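Local coordinates for protein NRD1 (Saccharomyces cerevisiae, PDB 3CLJ) that binds the phosphorylated C-terminal domain of RNA polymerase II through its CTD-interacting domain, as part of the Nrd1-Nab3-Sen1 transcription termination complex, at residues 43-47 against 93-97; 47-51 against 100-104; 62-66 against 123-127. One frame throughout, in Å; residues are numbered along the deposited sequence.

All three contacts pair helices that run roughly parallel inside one all-helical CTD-interacting domain. Interactions 1 and 2 join the same two helices, 39-52 and 90-111, at successive levels, and I47 serves both. Interaction 3 joins helix 58-77 to helix 114-130. Interaction 1 is buried and purely apolar across its segments. Interaction 2 is only partly buried: its aliphatic side chains give way to a salt-bridge network and a water. Interaction 3 is buried, yet it holds a hydrogen bond between indole and carboxylate. Helix 58-77 ties the set together: I65 of interaction 3 packs on I46 and L97 of interaction 1 and on L104 of interaction 2.

Interaction 1: 43-47 against 93-97; sequences ISLII and AINTL
This is a buried, apolar helix-helix contact in the interior of the all-helical domain. It joins helix 39-52 to helix 90-111. Both segments are regular helix, with I47 N to I43 O at 2.9 Å and L97 N to A93 O at 3.1 Å. The short axes approach to 10.5 Å and run nearly parallel, 27° apart, with a signed crossing angle of -27°. The closest CA pair is I43 and A93, 6.4 Å apart. The two segments bury 251 Å² between them.

I43 is the most covered residue, with 77 Å² taken up by the other segment. Its CB points toward the other helix, and both chi angles are m. I43 CG1 lies 3.6 Å from A93 CB, where the small alanine permits the close approach. I43 CG2 meets T96 CG2 at 3.5 Å, and I43 CD1 meets L97 CD1 at 3.8 Å. One turn later, I47 (mt) puts CD1 3.7 Å from T96 CG2 and CG1 3.8 Å from L97 CD2. L97 (mt) starts sideways, but its end reaches back between the helices. I46 (pt) adds a looser touch, CD1 to L97 CD2 at 4.4 Å.

T96 offers its methyl to the isoleucines. T96 OG1 is hydrogen-bonded to H92 O, one turn back in its own helix. No hydrogen bond crosses between the segments. I46 also packs on F6 of helix 3-11 and on I64, I65 and I68 of helix 58-77. A93 touches Y72, and L97 touches F133. Such near-parallel packing of non-adjacent helices is characteristic of the superhelical CID fold.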
loop_
_atom_site.group_PDB
_atom_site.type_symbol
_atom_site.label_atom_id
_atom_site.label_comp_id
_atom_site.label_asym_id
_atom_site.label_seq_id
_atom_site.Cartn_x
_atom_site.Cartn_y
_atom_site.Cartn_z
ATOM N N ILE A 43 8.348 -2.510 -4.556
ATOM C CA ILE A 43 7.643 -2.929 -3.349
ATOM C C ILE A 43 8.372 -2.428 -2.076
ATOM O O ILE A 43 7.723 -1.822 -1.200
ATOM C CB ILE A 43 7.358 -4.485 -3.383
ATOM C CG1 ILE A 43 6.341 -4.824 -4.521
ATOM C CG2 ILE A 43 6.919 -5.044 -1.998
ATOM C CD1 ILE A 43 4.907 -4.385 -4.239
ATOM N N SER A 44 9.686 -2.618 -2.020
ATOM C CA SER A 44 10.502 -2.113 -0.891
ATOM C C SER A 44 10.355 -0.595 -0.752
ATOM O O SER A 44 10.073 -0.084 0.349
ATOM C CB SER A 44 11.978 -2.586 -0.948
ATOM O OG SER A 44 12.763 -1.779 -1.811
ATOM N N LEU A 45 10.415 0.122 -1.869
ATOM C CA LEU A 45 10.209 1.560 -1.804
ATOM C C LEU A 45 8.854 2.021 -1.270
ATOM O O LEU A 45 8.806 2.942 -0.445
ATOM C CB LEU A 45 10.602 2.276 -3.101
ATOM C CG LEU A 45 10.574 3.823 -3.079
ATOM C CD1 LEU A 45 11.503 4.440 -1.967
ATOM C CD2 LEU A 45 10.947 4.435 -4.482
ATOM N N ILE A 46 7.757 1.388 -1.712
ATOM C CA ILE A 46 6.433 1.810 -1.286
ATOM C C ILE A 46 6.169 1.397 0.163
ATOM O O ILE A 46 5.448 2.075 0.864
ATOM C CB ILE A 46 5.285 1.412 -2.308
ATOM C CG1 ILE A 46 4.911 -0.087 -2.254
ATOM C CG2 ILE A 46 5.625 1.957 -3.745
ATOM C CD1 ILE A 46 3.718 -0.505 -3.163
ATOM N N ILE A 47 6.732 0.273 0.570
ATOM C CA ILE A 47 6.752 -0.164 1.993
ATOM C C ILE A 47 7.441 0.882 2.867
ATOM O O ILE A 47 6.919 1.303 3.910
ATOM C CB ILE A 47 7.427 -1.552 2.153
ATOM C CG1 ILE A 47 6.508 -2.650 1.546
ATOM C CG2 ILE A 47 7.672 -1.869 3.632
ATOM C CD1 ILE A 47 7.136 -4.039 1.455
ATOM N N ALA A 93 5.530 -10.050 -4.911
ATOM C CA ALA A 93 5.204 -8.683 -4.520
ATOM C C ALA A 93 4.115 -8.674 -3.449
ATOM O O ALA A 93 4.267 -7.999 -2.421
ATOM C CB ALA A 93 4.791 -7.846 -5.740
ATOM N N ILE A 94 3.026 -9.423 -3.689
ATOM C CA ILE A 94 1.885 -9.495 -2.760
ATOM C C ILE A 94 2.277 -10.208 -1.465
ATOM O O ILE A 94 1.770 -9.871 -0.406
ATOM C CB ILE A 94 0.648 -10.206 -3.415
ATOM C CG1 ILE A 94 0.053 -9.323 -4.528
ATOM C CG2 ILE A 94 -0.457 -10.476 -2.384
ATOM C CD1 ILE A 94 -0.812 -10.145 -5.504
ATOM N N ASN A 95 3.178 -11.179 -1.564
ATOM C CA ASN A 95 3.672 -11.880 -0.388
ATOM C C ASN A 95 4.492 -10.983 0.481
ATOM O O ASN A 95 4.283 -10.977 1.674
ATOM C CB ASN A 95 4.449 -13.163 -0.768
ATOM C CG ASN A 95 3.520 -14.337 -0.996
ATOM O OD1 ASN A 95 2.379 -14.336 -0.481
ATOM N ND2 ASN A 95 3.973 -15.343 -1.787
ATOM N N THR A 96 5.354 -10.175 -0.140
ATOM C CA THR A 96 6.192 -9.182 0.562
ATOM C C THR A 96 5.345 -8.146 1.318
ATOM O O THR A 96 5.618 -7.845 2.470
ATOM C CB THR A 96 7.142 -8.475 -0.423
ATOM O OG1 THR A 96 7.945 -9.466 -1.060
ATOM C CG2 THR A 96 8.085 -7.452 0.256
ATOM N N LEU A 97 4.333 -7.613 0.641
ATOM C CA LEU A 97 3.436 -6.666 1.213
ATOM C C LEU A 97 2.692 -7.310 2.361
ATOM O O LEU A 97 2.632 -6.724 3.445
ATOM C CB LEU A 97 2.454 -6.129 0.175
ATOM C CG LEU A 97 2.966 -5.182 -0.896
ATOM C CD1 LEU A 97 1.935 -5.051 -2.044
ATOM C CD2 LEU A 97 3.348 -3.810 -0.275
#

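Interaction 2: 47-51 against 100-104; sequences IDYSR and VIQEL
Helices 39-52 and 90-111 meet again here, with a charged rim beside an aliphatic centre. The short axes lie 10.6 Å apart at 22°, nearly parallel, with a signed crossing angle of 22°. The nearest CA atoms are R51 and L104, at 6.6 Å. Segment 100-104 is kinked where the N of Q102 and of E103 have no bond to the turn before; V100 has phi/psi -114/-5°. L104 N still bonds V100 O at 3.0 Å, as R51 N bonds I47 O at 3.0 Å.

R51 has an extended side chain (mtt). R51 NE donates to E103 OE2 at 2.8 Å, and R51 NH2 donates to E103 OE1 at 3.0 Å. R51 NH1 donates to D48 OD1 at 2.9 Å, a second salt bridge, within its own helix. This is the margin of the interface in the CID domain, where aliphatic packing gives way to a bidentate Arg-Glu salt bridge extended by D48.

The S50 hydroxyl is hydrogen-bonded to S61 OG. S50 OG also bonds water 1 at 3.0 Å, and that water donates to L104 O at 2.7 Å. S50 O accepts from K58 NZ.

Beside the salt bridges, L104 (mt) places CD2 3.7 Å from R51 CG and CD1 3.9 Å from S50 OG. I47 CD1 meets V100 CG2 at 3.8 Å. Helix 58-77 adjoins both partners, with I65 against L104 and S61 against S50 and Y49.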
loop_
_atom_site.group_PDB
_atom_site.type_symbol
_atom_site.label_atom_id
_atom_site.label_comp_id
_atom_site.label_asym_id
_atom_site.label_seq_id
_atom_site.Cartn_x
_atom_site.Cartn_y
_atom_site.Cartn_z
ATOM N N ILE A 47 6.732 0.273 0.570
ATOM C CA ILE A 47 6.752 -0.164 1.993
ATOM C C ILE A 47 7.441 0.882 2.867
ATOM O O ILE A 47 6.919 1.303 3.910
ATOM C CB ILE A 47 7.427 -1.552 2.153
ATOM C CG1 ILE A 47 6.508 -2.650 1.546
ATOM C CG2 ILE A 47 7.672 -1.869 3.632
ATOM C CD1 ILE A 47 7.136 -4.039 1.455
ATOM N N ASP A 48 8.611 1.318 2.410
ATOM C CA ASP A 48 9.426 2.267 3.138
ATOM C C ASP A 48 8.801 3.666 3.131
ATOM O O ASP A 48 8.930 4.423 4.099
ATOM C CB ASP A 48 10.851 2.251 2.559
ATOM C CG ASP A 48 11.622 0.963 2.928
ATOM O OD1 ASP A 48 11.220 0.268 3.886
ATOM O OD2 ASP A 48 12.697 0.664 2.331
ATOM N N TYR A 49 8.148 4.016 2.031
ATOM C CA TYR A 49 7.428 5.266 1.981
ATOM C C TYR A 49 6.341 5.277 3.097
ATOM O O TYR A 49 6.198 6.251 3.828
ATOM C CB TYR A 49 6.764 5.466 0.594
ATOM C CG TYR A 49 5.948 6.712 0.619
ATOM C CD1 TYR A 49 6.583 7.976 0.655
ATOM C CD2 TYR A 49 4.546 6.653 0.703
ATOM C CE1 TYR A 49 5.815 9.159 0.718
ATOM C CE2 TYR A 49 3.786 7.794 0.731
ATOM C CZ TYR A 49 4.426 9.050 0.800
ATOM O OH TYR A 49 3.668 10.200 0.897
ATOM N N SER A 50 5.590 4.197 3.198
ATOM C CA SER A 50 4.628 4.008 4.308
ATOM C C SER A 50 5.237 4.163 5.712
ATOM O O SER A 50 4.643 4.755 6.624
ATOM C CB SER A 50 3.952 2.619 4.191
ATOM O OG SER A 50 2.762 2.569 4.972
ATOM N N ARG A 51 6.381 3.523 5.891
ATOM C CA ARG A 51 7.134 3.596 7.152
ATOM C C ARG A 51 7.591 4.975 7.560
ATOM O O ARG A 51 7.619 5.272 8.737
ATOM C CB ARG A 51 8.370 2.704 7.100
ATOM C CG ARG A 51 8.019 1.268 7.119
ATOM C CD ARG A 51 9.281 0.468 6.902
ATOM N NE ARG A 51 9.013 -0.939 7.254
ATOM C CZ ARG A 51 9.678 -1.990 6.772
ATOM N NH1 ARG A 51 10.708 -1.799 5.925
ATOM N NH2 ARG A 51 9.363 -3.217 7.211
ATOM N N VAL A 100 4.474 -7.445 5.752
ATOM C CA VAL A 100 4.608 -6.205 6.538
ATOM C C VAL A 100 3.313 -5.420 6.748
ATOM O O VAL A 100 3.337 -4.428 7.468
ATOM C CB VAL A 100 5.658 -5.196 5.945
ATOM C CG1 VAL A 100 7.096 -5.847 5.949
ATOM C CG2 VAL A 100 5.178 -4.718 4.582
ATOM N N ILE A 101 2.202 -5.845 6.125
ATOM C CA ILE A 101 0.979 -5.064 6.176
ATOM C C ILE A 101 0.430 -4.777 7.615
ATOM O O ILE A 101 -0.152 -3.719 7.853
ATOM C CB ILE A 101 -0.146 -5.621 5.231
ATOM C CG1 ILE A 101 -1.086 -4.503 4.832
ATOM C CG2 ILE A 101 -0.911 -6.841 5.830
ATOM C CD1 ILE A 101 -0.420 -3.290 4.205
ATOM N N GLN A 102 0.567 -5.729 8.546
ATOM C CA GLN A 102 0.118 -5.446 9.890
ATOM C C GLN A 102 0.945 -4.357 10.581
ATOM O O GLN A 102 0.365 -3.492 11.264
ATOM C CB GLN A 102 0.158 -6.714 10.691
ATOM C CG GLN A 102 -0.864 -7.680 10.172
ATOM C CD GLN A 102 -0.775 -9.015 10.854
ATOM O OE1 GLN A 102 -0.367 -9.998 10.244
ATOM N NE2 GLN A 102 -1.093 -9.044 12.142
ATOM N N GLU A 103 2.277 -4.400 10.401
ATOM C CA GLU A 103 3.184 -3.322 10.856
ATOM C C GLU A 103 2.744 -1.959 10.291
ATOM O O GLU A 103 2.615 -0.939 11.016
ATOM C CB GLU A 103 4.635 -3.604 10.421
ATOM C CG GLU A 103 5.604 -2.435 10.605
ATOM C CD GLU A 103 6.844 -2.532 9.724
ATOM O OE1 GLU A 103 7.208 -3.676 9.294
ATOM O OE2 GLU A 103 7.442 -1.448 9.478
ATOM N N LEU A 104 2.533 -1.950 8.976
ATOM C CA LEU A 104 2.224 -0.706 8.310
ATOM C C LEU A 104 0.850 -0.199 8.725
ATOM O O LEU A 104 0.682 0.991 8.886
ATOM C CB LEU A 104 2.271 -0.865 6.767
ATOM C CG LEU A 104 3.600 -1.284 6.154
ATOM C CD1 LEU A 104 3.431 -1.251 4.595
ATOM C CD2 LEU A 104 4.802 -0.451 6.632
HETATM O O HOH W 1 2.603 2.740 7.991
#

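Interaction 3: 62-66 against 123-127; sequences LYIID and LLDIW
L123 and L62 form the apolar centre between helix 58-77 and helix 114-130, in the core of the all-helical CID domain. L123 (tp) sets CD2 3.7 Å from L62 CB and 3.9 Å from Y63 CD1. Both segments are regular helix, with D66 N to L62 O at 2.7 Å and W127 N to L123 O at 2.8 Å. They run nearly parallel. Their short axes are 11.6 Å apart at 16°, with a signed crossing angle of 16°. D66 and W127 have the nearest CA atoms, at 7.9 Å.

W127 (chi1 m, chi2 -3°) and L123 together fill this spacing. W127 CH2 lies 4.3 Å from both L62 CD2 and I65 CG2, and F133 packs edge-to-face with W127. L123 CD1 packs 3.7 Å from D66 CG.

At the polar edge, W127 NE1 donates to D66 OD1 at 2.7 Å, with D66 in chi1 t. D66 OD1 also forms a salt bridge with R70 NE. The buried carboxylate thus has both an indole NH and an arginine as partners.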
loop_
_atom_site.group_PDB
_atom_site.type_symbol
_atom_site.label_atom_id
_atom_site.label_comp_id
_atom_site.label_asym_id
_atom_site.label_seq_id
_atom_site.Cartn_x
_atom_site.Cartn_y
_atom_site.Cartn_z
ATOM N N LEU A 62 -1.076 3.959 2.218
ATOM C CA LEU A 62 -1.896 2.732 2.107
ATOM C C LEU A 62 -2.734 2.694 0.802
ATOM O O LEU A 62 -3.025 1.600 0.260
ATOM C CB LEU A 62 -2.794 2.573 3.363
ATOM C CG LEU A 62 -2.025 2.299 4.673
ATOM C CD1 LEU A 62 -2.992 2.386 5.893
ATOM C CD2 LEU A 62 -1.208 1.013 4.713
ATOM N N TYR A 63 -3.105 3.879 0.308
ATOM C CA TYR A 63 -3.744 4.010 -1.034
ATOM C C TYR A 63 -2.767 3.561 -2.133
ATOM O O TYR A 63 -3.146 2.898 -3.113
ATOM C CB TYR A 63 -4.215 5.433 -1.312
ATOM C CG TYR A 63 -5.469 5.872 -0.539
ATOM C CD1 TYR A 63 -6.290 4.940 0.133
ATOM C CD2 TYR A 63 -5.840 7.213 -0.518
ATOM C CE1 TYR A 63 -7.463 5.358 0.812
ATOM C CE2 TYR A 63 -6.975 7.650 0.149
ATOM C CZ TYR A 63 -7.791 6.723 0.799
ATOM O OH TYR A 63 -8.914 7.184 1.430
ATOM N N ILE A 64 -1.495 3.917 -1.982
ATOM C CA ILE A 64 -0.507 3.506 -2.972
ATOM C C ILE A 64 -0.369 1.965 -2.986
ATOM O O ILE A 64 -0.360 1.327 -4.050
ATOM C CB ILE A 64 0.889 4.155 -2.703
ATOM C CG1 ILE A 64 0.917 5.642 -3.086
ATOM C CG2 ILE A 64 1.996 3.464 -3.550
ATOM C CD1 ILE A 64 2.146 6.451 -2.428
ATOM N N ILE A 65 -0.266 1.372 -1.797
ATOM C CA ILE A 65 -0.288 -0.089 -1.623
ATOM C C ILE A 65 -1.589 -0.786 -2.079
ATOM O O ILE A 65 -1.550 -1.903 -2.653
ATOM C CB ILE A 65 0.103 -0.462 -0.128
ATOM C CG1 ILE A 65 1.566 -0.106 0.115
ATOM C CG2 ILE A 65 -0.255 -1.949 0.214
ATOM C CD1 ILE A 65 1.932 0.049 1.614
ATOM N N ASP A 66 -2.744 -0.171 -1.798
ATOM C CA ASP A 66 -4.006 -0.637 -2.316
ATOM C C ASP A 66 -4.010 -0.723 -3.819
ATOM O O ASP A 66 -4.477 -1.684 -4.384
ATOM C CB ASP A 66 -5.171 0.315 -1.884
ATOM C CG ASP A 66 -6.494 -0.111 -2.440
ATOM O OD1 ASP A 66 -6.956 -1.233 -2.138
ATOM O OD2 ASP A 66 -7.118 0.648 -3.212
ATOM N N LEU A 123 -10.877 0.890 3.687
ATOM C CA LEU A 123 -9.889 0.225 2.904
ATOM C C LEU A 123 -9.654 -1.224 3.356
ATOM O O LEU A 123 -9.527 -2.146 2.508
ATOM C CB LEU A 123 -8.597 1.077 2.980
ATOM C CG LEU A 123 -7.534 0.987 1.923
ATOM C CD1 LEU A 123 -8.056 1.383 0.524
ATOM C CD2 LEU A 123 -6.232 1.747 2.369
ATOM N N LEU A 124 -9.563 -1.450 4.686
ATOM C CA LEU A 124 -9.571 -2.839 5.222
ATOM C C LEU A 124 -10.755 -3.656 4.723
ATOM O O LEU A 124 -10.638 -4.875 4.464
ATOM C CB LEU A 124 -9.531 -2.855 6.780
ATOM C CG LEU A 124 -8.137 -2.400 7.274
ATOM C CD1 LEU A 124 -8.078 -2.162 8.789
ATOM C CD2 LEU A 124 -7.053 -3.453 6.816
ATOM N N ASP A 125 -11.913 -3.001 4.597
ATOM C CA ASP A 125 -13.121 -3.705 4.139
ATOM C C ASP A 125 -13.045 -4.111 2.672
ATOM O O ASP A 125 -13.427 -5.225 2.288
ATOM C CB ASP A 125 -14.371 -2.866 4.427
ATOM C CG ASP A 125 -14.717 -2.844 5.917
ATOM O OD1 ASP A 125 -14.160 -3.692 6.662
ATOM O OD2 ASP A 125 -15.545 -1.995 6.351
ATOM N N ILE A 126 -12.527 -3.207 1.854
ATOM C CA ILE A 126 -12.199 -3.495 0.448
ATOM C C ILE A 126 -11.124 -4.592 0.342
ATOM O O ILE A 126 -11.285 -5.526 -0.441
ATOM C CB ILE A 126 -11.785 -2.168 -0.266
ATOM C CG1 ILE A 126 -13.032 -1.295 -0.529
ATOM C CG2 ILE A 126 -10.954 -2.394 -1.540
ATOM C CD1 ILE A 126 -12.640 0.144 -0.438
ATOM N N TRP A 127 -10.065 -4.534 1.145
ATOM C CA TRP A 127 -9.064 -5.624 1.124
ATOM C C TRP A 127 -9.691 -6.980 1.453
ATOM O O TRP A 127 -9.412 -8.000 0.810
ATOM C CB TRP A 127 -7.922 -5.284 2.097
ATOM C CG TRP A 127 -7.106 -4.116 1.572
ATOM C CD1 TRP A 127 -7.300 -3.465 0.344
ATOM C CD2 TRP A 127 -5.996 -3.453 2.193
ATOM N NE1 TRP A 127 -6.377 -2.488 0.174
ATOM C CE2 TRP A 127 -5.543 -2.453 1.272
ATOM C CE3 TRP A 127 -5.298 -3.631 3.395
ATOM C CZ2 TRP A 127 -4.443 -1.656 1.521
ATOM C CZ3 TRP A 127 -4.223 -2.809 3.652
ATOM C CH2 TRP A 127 -3.802 -1.827 2.722
#